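Local coordinates for GTP-binding protein (PDB 2DBY) that probably hydrolyses ATP and binds the 70S ribosome and its 50S subunit, and is held here with GDP bound, at residues K81-H84 against K85-L89; D127-V130 against V131-L135; G169-V172 against H173-G177. All coordinates share one frame; numbering follows the deposited sequence.

Contact 1: K81-H84 against K85-L89; sequences KGAH and KGEGL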
ATOM      1  N   LYS A  81      12.425  -4.055  20.581  1.00 15.78           N
ATOM      2  CA  LYS A  81      13.687  -3.585  21.111  1.00 18.58           C
ATOM      3  C   LYS A  81      14.599  -4.637  21.667  1.00 20.81           C
ATOM      4  O   LYS A  81      14.359  -5.159  22.755  1.00 22.85           O
ATOM      5  CB  LYS A  81      13.475  -2.511  22.184  1.00 23.39           C
ATOM      6  CG  LYS A  81      14.784  -1.826  22.572  1.00 23.06           C
ATOM      7  CD  LYS A  81      14.608  -0.782  23.653  1.00 29.49           C
ATOM      8  CE  LYS A  81      15.995  -0.283  24.109  1.00 35.44           C
ATOM      9  NZ  LYS A  81      15.982   0.374  25.448  1.00 41.70           N
ATOM     10  N   GLY A  82      15.690  -4.883  20.946  1.00 16.83           N
ATOM     11  CA  GLY A  82      16.649  -5.881  21.382  1.00 16.08           C
ATOM     12  C   GLY A  82      17.807  -5.295  22.188  1.00 18.60           C
ATOM     13  O   GLY A  82      17.926  -4.081  22.377  1.00 15.12           O
ATOM     14  N   ALA A  83      18.670  -6.174  22.677  1.00 16.23           N
ATOM     15  CA  ALA A  83      19.830  -5.759  23.463  1.00 16.24           C
ATOM     16  C   ALA A  83      21.054  -5.491  22.568  1.00 15.47           C
ATOM     17  O   ALA A  83      22.032  -4.845  22.993  1.00 15.35           O
ATOM     18  CB  ALA A  83      20.164  -6.857  24.507  1.00 16.55           C
ATOM     19  N   HIS A  84      21.010  -6.009  21.346  1.00 14.74           N
ATOM     20  CA  HIS A  84      22.122  -5.862  20.388  1.00 14.57           C
ATOM     21  C   HIS A  84      23.414  -6.478  20.929  1.00 18.76           C
ATOM     22  O   HIS A  84      24.525  -6.019  20.623  1.00 17.01           O
ATOM     23  CB  HIS A  84      22.317  -4.374  20.041  1.00 17.55           C
ATOM     24  CG  HIS A  84      21.127  -3.783  19.351  1.00 19.96           C
ATOM     25  ND1 HIS A  84      20.918  -3.923  17.994  1.00 23.08           N
ATOM     26  CD2 HIS A  84      19.994  -3.234  19.852  1.00 21.28           C
ATOM     27  CE1 HIS A  84      19.701  -3.501  17.695  1.00 19.04           C
ATOM     28  NE2 HIS A  84      19.119  -3.082  18.804  1.00 17.11           N
ATOM     29  N   LYS A  85      23.264  -7.532  21.723  1.00 17.68           N
ATOM     30  CA  LYS A  85      24.425  -8.217  22.261  1.00 18.61           C
ATOM     31  C   LYS A  85      24.599  -9.595  21.651  1.00 16.79           C
ATOM     32  O   LYS A  85      25.221 -10.469  22.231  1.00 21.33           O
ATOM     33  CB  LYS A  85      24.342  -8.272  23.784  1.00 21.27           C
ATOM     34  CG  LYS A  85      24.598  -6.910  24.390  1.00 23.49           C
ATOM     35  CD  LYS A  85      24.462  -6.915  25.889  1.00 23.94           C
ATOM     36  CE  LYS A  85      24.613  -5.507  26.429  1.00 22.38           C
ATOM     37  NZ  LYS A  85      24.339  -5.484  27.899  1.00 27.03           N
ATOM     38  N   GLY A  86      24.037  -9.772  20.459  1.00 18.11           N
ATOM     39  CA  GLY A  86      24.167 -11.028  19.741  1.00 17.97           C
ATOM     40  C   GLY A  86      23.253 -12.150  20.210  1.00 17.99           C
ATOM     41  O   GLY A  86      23.263 -13.250  19.643  1.00 19.88           O
ATOM     42  N   GLU A  87      22.437 -11.854  21.212  1.00 19.18           N
ATOM     43  CA  GLU A  87      21.520 -12.834  21.778  1.00 16.99           C
ATOM     44  C   GLU A  87      20.322 -13.070  20.854  1.00 18.60           C
ATOM     45  O   GLU A  87      19.651 -14.088  20.945  1.00 18.27           O
ATOM     46  CB  GLU A  87      21.070 -12.380  23.174  1.00 14.86           C
ATOM     47  CG  GLU A  87      19.922 -11.389  23.220  1.00 19.35           C
ATOM     48  CD  GLU A  87      20.237 -10.051  22.566  1.00 21.74           C
ATOM     49  OE1 GLU A  87      19.277  -9.363  22.158  1.00 21.93           O
ATOM     50  OE2 GLU A  87      21.433  -9.680  22.469  1.00 20.98           O
ATOM     51  N   GLY A  88      20.042 -12.117  19.975  1.00 16.16           N
ATOM     52  CA  GLY A  88      18.956 -12.341  19.039  1.00 17.29           C
ATOM     53  C   GLY A  88      17.615 -11.681  19.248  1.00 14.96           C
ATOM     54  O   GLY A  88      16.758 -11.803  18.369  1.00 14.66           O
ATOM     55  N   LEU A  89      17.410 -11.010  20.375  1.00 13.06           N
ATOM     56  CA  LEU A  89      16.130 -10.316  20.613  1.00 13.41           C
ATOM     57  C   LEU A  89      15.879  -9.315  19.479  1.00 14.24           C
ATOM     58  O   LEU A  89      16.777  -8.540  19.103  1.00 14.37           O
ATOM     59  CB  LEU A  89      16.155  -9.520  21.939  1.00 12.21           C
ATOM     60  CG  LEU A  89      16.216 -10.363  23.215  1.00 12.89           C
ATOM     61  CD1 LEU A  89      16.354  -9.450  24.411  1.00 23.52           C
ATOM     62  CD2 LEU A  89      14.934 -11.203  23.331  1.00 15.27           C
TER
HETATM   63  O   HOH W   1      19.319  -7.991  19.974  1.00 18.34           O
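Two turns of the E87 side chain bring its carboxylate back to A83: CG stands between the backbone N and the carbonyl carbon (chi1 83°), and the next torsion bends the chain again (chi2 -63°). OE1 then accepts from A83 N at 3.3 Å. L89 N reaches the same E87 OE1 at 3.1 Å, from the opposite face of the carboxylate, and neither donor lies in its plane. The other oxygen, E87 OE2, offers its syn lone pair to K85 N at 2.9 Å. A83 CB rests on the group, 3.5 Å from E87 OE1. A water completes the grip: it accepts from H84 N and donates to E87 OE1 (2.6 Å) and to L89 O. Where the two ends of the loop come together, G82 CA approaches L89 O in a CH...O contact of 3.5 Å, and any CB on G82 would strike that oxygen. The loop follows strand 66-75, in the region of switch II in related GTPases, and K81 and H84 lean on helix 124-156. One carboxylate thus gathers three backbone N-H groups and a water, so a single acidic side chain probably does much to fix the shape of a loop without regular structure.

Contact 2: D127-V130 against V131-L135; sequences DAEV and VETEL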
ATOM      1  N   ASP A 127       6.840   5.720  21.012  1.00 18.10           N
ATOM      2  CA  ASP A 127       6.666   4.438  20.341  1.00 17.21           C
ATOM      3  C   ASP A 127       7.272   4.491  18.935  1.00 13.51           C
ATOM      4  O   ASP A 127       7.967   3.562  18.512  1.00 15.72           O
ATOM      5  CB  ASP A 127       5.172   4.110  20.216  1.00 17.26           C
ATOM      6  CG  ASP A 127       4.604   3.493  21.466  1.00 25.98           C
ATOM      7  OD1 ASP A 127       5.288   3.529  22.518  1.00 22.26           O
ATOM      8  OD2 ASP A 127       3.467   2.965  21.385  1.00 21.69           O
ATOM      9  N   ALA A 128       6.973   5.563  18.199  1.00 13.35           N
ATOM     10  CA  ALA A 128       7.483   5.696  16.836  1.00 13.21           C
ATOM     11  C   ALA A 128       9.016   5.665  16.838  1.00 16.26           C
ATOM     12  O   ALA A 128       9.635   5.004  16.013  1.00 16.69           O
ATOM     13  CB  ALA A 128       6.990   7.008  16.219  1.00 17.46           C
ATOM     14  N   GLU A 129       9.619   6.387  17.778  1.00 17.06           N
ATOM     15  CA  GLU A 129      11.079   6.410  17.864  1.00 20.53           C
ATOM     16  C   GLU A 129      11.683   5.054  18.237  1.00 16.17           C
ATOM     17  O   GLU A 129      12.774   4.714  17.775  1.00 16.17           O
ATOM     18  CB  GLU A 129      11.539   7.480  18.860  1.00 25.99           C
ATOM     19  CG  GLU A 129      13.060   7.568  18.960  1.00 40.92           C
ATOM     20  CD  GLU A 129      13.547   8.604  19.961  1.00 51.52           C
ATOM     21  OE1 GLU A 129      14.787   8.761  20.085  1.00 56.20           O
ATOM     22  OE2 GLU A 129      12.701   9.254  20.617  1.00 57.14           O
ATOM     23  N   VAL A 130      10.985   4.283  19.074  1.00 17.21           N
ATOM     24  CA  VAL A 130      11.478   2.965  19.474  1.00 16.03           C
ATOM     25  C   VAL A 130      11.601   2.067  18.253  1.00 15.56           C
ATOM     26  O   VAL A 130      12.637   1.446  18.033  1.00 14.20           O
ATOM     27  CB  VAL A 130      10.554   2.277  20.526  1.00 17.43           C
ATOM     28  CG1 VAL A 130      10.922   0.785  20.654  1.00 19.40           C
ATOM     29  CG2 VAL A 130      10.715   2.965  21.884  1.00 22.49           C
ATOM     30  N   VAL A 131      10.543   1.998  17.451  1.00 12.38           N
ATOM     31  CA  VAL A 131      10.609   1.159  16.267  1.00 11.96           C
ATOM     32  C   VAL A 131      11.628   1.690  15.275  1.00 12.82           C
ATOM     33  O   VAL A 131      12.447   0.935  14.759  1.00 14.99           O
ATOM     34  CB  VAL A 131       9.223   1.060  15.574  1.00 12.91           C
ATOM     35  CG1 VAL A 131       9.360   0.387  14.196  1.00 13.15           C
ATOM     36  CG2 VAL A 131       8.281   0.264  16.472  1.00 13.86           C
ATOM     37  N   GLU A 132      11.579   2.993  15.032  1.00 11.14           N
ATOM     38  CA  GLU A 132      12.463   3.626  14.060  1.00 13.87           C
ATOM     39  C   GLU A 132      13.917   3.411  14.459  1.00 15.48           C
ATOM     40  O   GLU A 132      14.759   3.148  13.609  1.00 15.72           O
ATOM     41  CB  GLU A 132      12.118   5.108  13.951  1.00 19.59           C
ATOM     42  CG  GLU A 132      12.999   5.950  13.036  1.00 21.99           C
ATOM     43  CD  GLU A 132      12.980   5.540  11.580  1.00 31.80           C
ATOM     44  OE1 GLU A 132      11.962   4.988  11.097  1.00 29.07           O
ATOM     45  OE2 GLU A 132      13.999   5.808  10.899  1.00 29.23           O
ATOM     46  N   THR A 133      14.214   3.520  15.746  1.00 14.97           N
ATOM     47  CA  THR A 133      15.592   3.302  16.207  1.00 14.02           C
ATOM     48  C   THR A 133      16.092   1.890  15.847  1.00 14.46           C
ATOM     49  O   THR A 133      17.204   1.734  15.338  1.00 12.90           O
ATOM     50  CB  THR A 133      15.678   3.593  17.707  1.00 15.39           C
ATOM     51  OG1 THR A 133      15.627   5.023  17.864  1.00 20.67           O
ATOM     52  CG2 THR A 133      16.976   3.047  18.322  1.00 22.85           C
ATOM     53  N   GLU A 134      15.269   0.861  16.061  1.00 13.22           N
ATOM     54  CA  GLU A 134      15.685  -0.494  15.702  1.00 11.29           C
ATOM     55  C   GLU A 134      15.887  -0.637  14.177  1.00 13.23           C
ATOM     56  O   GLU A 134      16.808  -1.323  13.706  1.00 11.71           O
ATOM     57  CB  GLU A 134      14.648  -1.528  16.176  1.00 12.26           C
ATOM     58  CG  GLU A 134      14.492  -1.631  17.719  1.00 16.66           C
ATOM     59  CD  GLU A 134      15.824  -1.749  18.461  1.00 20.65           C
ATOM     60  OE1 GLU A 134      16.238  -0.748  19.093  1.00 15.39           O
ATOM     61  OE2 GLU A 134      16.452  -2.831  18.414  1.00 18.35           O
ATOM     62  N   LEU A 135      15.030   0.004  13.386  1.00 12.11           N
ATOM     63  CA  LEU A 135      15.193  -0.102  11.924  1.00 11.92           C
ATOM     64  C   LEU A 135      16.475   0.614  11.462  1.00 10.45           C
ATOM     65  O   LEU A 135      17.173   0.149  10.549  1.00 11.40           O
ATOM     66  CB  LEU A 135      13.993   0.508  11.191  1.00 12.48           C
ATOM     67  CG  LEU A 135      12.615  -0.079  11.540  1.00 12.23           C
ATOM     68  CD1 LEU A 135      11.572   0.522  10.593  1.00 14.33           C
ATOM     69  CD2 LEU A 135      12.639  -1.592  11.382  1.00 13.27           C
TER
HETATM   70  O   HOH W   2      14.517   1.029  20.079  1.00 20.45           O
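The early turns of helix 124-156, just where a coiled coil is predicted to begin, are held here by successive i to i+4 backbone bonds. D127 O takes the N-H of V131 at 3.2 Å, and A128 O that of E132 at 3.0 Å. The T133 N to E129 O bond is the shortest of the four, 2.8 Å. The E134 N to V130 O bond is weak at 3.3 Å. That last carbonyl has a second donor: a bound water gives one hydrogen to V130 O at 2.8 Å and the other to E134 OE1 at 2.7 Å, bridging backbone and side chain one turn on. E134 can meet the water because its CG is anti to the carbonyl carbon (chi1 -65°) and the chain bends once more (chi2 -48°), while the first of these torsions also lays CG against V130 O, 3.6 Å away. On another side of the helix, E129 and T133 run alongside each other, with T133 OG1 3.8 Å from E129 CG. Beyond these turns, E134 OE2 hydrogen-bonds H84 NE2, and E132 OE1 forms a salt bridge with R181. V131 packs on F93 of helix 91-98 and H105 of strand 102-108, while L135 reaches L94 and I103 of the same two elements. Helix 222-234 meets A128 and E132 through K230 and E234, and D127 touches V12 of the GDP site, so these turns pack against two helices and a strand of the central sheet, close to the nucleotide-binding loop.

Contact 3: G169-V172 against H173-G177; sequences GLYV and HLQEG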
ATOM      1  N   GLY A 169      26.210   8.823   1.042  1.00 10.57           N
ATOM      2  CA  GLY A 169      25.274   9.874   1.433  1.00 11.85           C
ATOM      3  C   GLY A 169      24.250   9.369   2.423  1.00 12.98           C
ATOM      4  O   GLY A 169      23.968  10.025   3.418  1.00  9.68           O
ATOM      5  N   LEU A 170      23.690   8.201   2.148  1.00 11.68           N
ATOM      6  CA  LEU A 170      22.705   7.605   3.049  1.00 10.85           C
ATOM      7  C   LEU A 170      23.334   7.354   4.405  1.00 10.76           C
ATOM      8  O   LEU A 170      22.688   7.517   5.421  1.00 12.91           O
ATOM      9  CB  LEU A 170      22.175   6.292   2.441  1.00 10.92           C
ATOM     10  CG  LEU A 170      21.193   6.533   1.274  1.00 11.00           C
ATOM     11  CD1 LEU A 170      21.079   5.309   0.396  1.00 13.02           C
ATOM     12  CD2 LEU A 170      19.833   6.937   1.847  1.00 13.13           C
ATOM     13  N   TYR A 171      24.605   6.956   4.431  1.00  9.87           N
ATOM     14  CA  TYR A 171      25.232   6.686   5.724  1.00 13.44           C
ATOM     15  C   TYR A 171      25.300   7.956   6.591  1.00 12.62           C
ATOM     16  O   TYR A 171      25.080   7.899   7.794  1.00 14.23           O
ATOM     17  CB  TYR A 171      26.618   6.089   5.524  1.00 12.71           C
ATOM     18  CG  TYR A 171      27.166   5.445   6.781  1.00 13.96           C
ATOM     19  CD1 TYR A 171      26.567   4.309   7.323  1.00 16.94           C
ATOM     20  CD2 TYR A 171      28.305   5.956   7.406  1.00 18.02           C
ATOM     21  CE1 TYR A 171      27.100   3.691   8.463  1.00 15.76           C
ATOM     22  CE2 TYR A 171      28.832   5.356   8.532  1.00 19.21           C
ATOM     23  CZ  TYR A 171      28.230   4.227   9.052  1.00 16.03           C
ATOM     24  OH  TYR A 171      28.761   3.620  10.161  1.00 19.20           O
ATOM     25  N   VAL A 172      25.600   9.097   5.979  1.00 12.62           N
ATOM     26  CA  VAL A 172      25.630  10.365   6.713  1.00  9.53           C
ATOM     27  C   VAL A 172      24.242  10.650   7.302  1.00 11.23           C
ATOM     28  O   VAL A 172      24.107  11.039   8.473  1.00 13.02           O
ATOM     29  CB  VAL A 172      25.983  11.539   5.769  1.00 13.80           C
ATOM     30  CG1 VAL A 172      25.732  12.893   6.466  1.00 17.96           C
ATOM     31  CG2 VAL A 172      27.438  11.420   5.357  1.00 15.99           C
ATOM     32  N   HIS A 173      23.229  10.478   6.452  1.00 10.92           N
ATOM     33  CA  HIS A 173      21.824  10.729   6.800  1.00 11.16           C
ATOM     34  C   HIS A 173      21.359   9.840   7.966  1.00 10.03           C
ATOM     35  O   HIS A 173      20.786  10.334   8.952  1.00 11.10           O
ATOM     36  CB  HIS A 173      20.974  10.460   5.545  1.00 12.00           C
ATOM     37  CG  HIS A 173      19.547  10.903   5.645  1.00 14.05           C
ATOM     38  ND1 HIS A 173      19.166  12.228   5.589  1.00 13.01           N
ATOM     39  CD2 HIS A 173      18.399  10.183   5.691  1.00 12.32           C
ATOM     40  CE1 HIS A 173      17.844  12.304   5.580  1.00 13.94           C
ATOM     41  NE2 HIS A 173      17.356  11.073   5.644  1.00 12.46           N
ATOM     42  N   LEU A 174      21.602   8.538   7.862  1.00 11.14           N
ATOM     43  CA  LEU A 174      21.192   7.624   8.921  1.00 13.10           C
ATOM     44  C   LEU A 174      21.968   7.797  10.224  1.00 15.66           C
ATOM     45  O   LEU A 174      21.406   7.625  11.308  1.00 12.03           O
ATOM     46  CB  LEU A 174      21.237   6.174   8.436  1.00 14.07           C
ATOM     47  CG  LEU A 174      19.917   5.752   7.760  1.00 12.03           C
ATOM     48  CD1 LEU A 174      19.795   6.406   6.355  1.00 14.28           C
ATOM     49  CD2 LEU A 174      19.910   4.229   7.608  1.00 11.34           C
ATOM     50  N   GLN A 175      23.245   8.164  10.123  1.00 13.88           N
ATOM     51  CA  GLN A 175      24.047   8.398  11.315  1.00 15.47           C
ATOM     52  C   GLN A 175      23.488   9.617  12.070  1.00 18.85           C
ATOM     53  O   GLN A 175      23.755   9.789  13.253  1.00 18.40           O
ATOM     54  CB  GLN A 175      25.523   8.614  10.944  1.00 15.36           C
ATOM     55  CG  GLN A 175      26.301   7.307  10.783  1.00 19.26           C
ATOM     56  CD  GLN A 175      26.382   6.458  12.075  1.00 30.71           C
ATOM     57  OE1 GLN A 175      25.904   6.852  13.142  1.00 31.14           O
ATOM     58  NE2 GLN A 175      26.985   5.279  11.964  1.00 27.84           N
ATOM     59  N   GLU A 176      22.732  10.471  11.384  1.00 16.25           N
ATOM     60  CA  GLU A 176      22.100  11.621  12.045  1.00 17.03           C
ATOM     61  C   GLU A 176      20.724  11.224  12.595  1.00 16.58           C
ATOM     62  O   GLU A 176      19.980  12.068  13.094  1.00 14.01           O
ATOM     63  CB  GLU A 176      21.944  12.796  11.070  1.00 14.23           C
ATOM     64  CG  GLU A 176      23.292  13.314  10.629  1.00 18.95           C
ATOM     65  CD  GLU A 176      23.250  14.399   9.580  1.00 24.50           C
ATOM     66  OE1 GLU A 176      22.187  14.655   8.999  1.00 19.04           O
ATOM     67  OE2 GLU A 176      24.314  15.002   9.327  1.00 23.19           O
ATOM     68  N   GLY A 177      20.388   9.940  12.485  1.00 15.11           N
ATOM     69  CA  GLY A 177      19.118   9.448  13.001  1.00 13.36           C
ATOM     70  C   GLY A 177      17.942   9.667  12.057  1.00 15.19           C
ATOM     71  O   GLY A 177      16.786   9.612  12.477  1.00 14.39           O
TER
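Helix 161-175 ends here in a Schellman motif, with G177 turning to positive phi (83°) and bonds running back into the last turn. G177 N closes on L174 O at 2.8 Å. Before it, regular i to i+4 bonds run from L174 N to L170 O (2.9 Å) and from Q175 N to Y171 O (3.0 Å), while the bond from E176 N to V172 O is already weak. Y171 and Q175 carry the side-chain contact, lying alongside each other and pointing the same way. With its CG anti to the backbone N (chi1 -164°), Y171 extends beside Q175. Q175 CG, anti to its own carbonyl carbon, sits over one ring face, a CH-pi contact of 4.0 Å to the centroid of the Y171 ring, and the bend beyond it at chi2 carries the amide toward the hydroxyl. This amide stands nearly upright to the ring, the planes 83° apart, and Q175 NE2 makes a weak hydrogen bond of 3.0 Å to Y171 OH. That hydroxyl also hydrogen-bonds E144 of helix 124-156, against which the tyrosine packs through L140 and L143. With an alanine here, the Q175 amide would probably be set free to turn and E144 would lose its hydroxyl mate. On another side, H173 NE2 hydrogen-bonds T182 OG1, and its ring meets F183 edge-to-face. E176, salt-bridged to K178, runs beside V172: its OE2 lies 3.8 Å from V172 CG1, and E176 CG comes within 3.2 Å of V172 O.

In the fold
The three contacts come in series along the chain, all within the OBG-type G region and on the same side of the chain's centre. Contact 1, in the loop between strand 66-75 and helix 91-98, lies about 15 Å centre to centre from contact 2 and touches it, E134 joining loop to helix 124-156. Contact 3 is on helix 161-175, the next helix in the chain; its centre is about 16 Å from that of contact 2, with nearest atoms about 5 Å apart and no touch. Contacts 1 and 3 are about 22 Å apart between centres. Helix 124-156 therefore links them, running from beside the nucleotide site, past the loop of contact 1, into the helical pair that projects from the G domain.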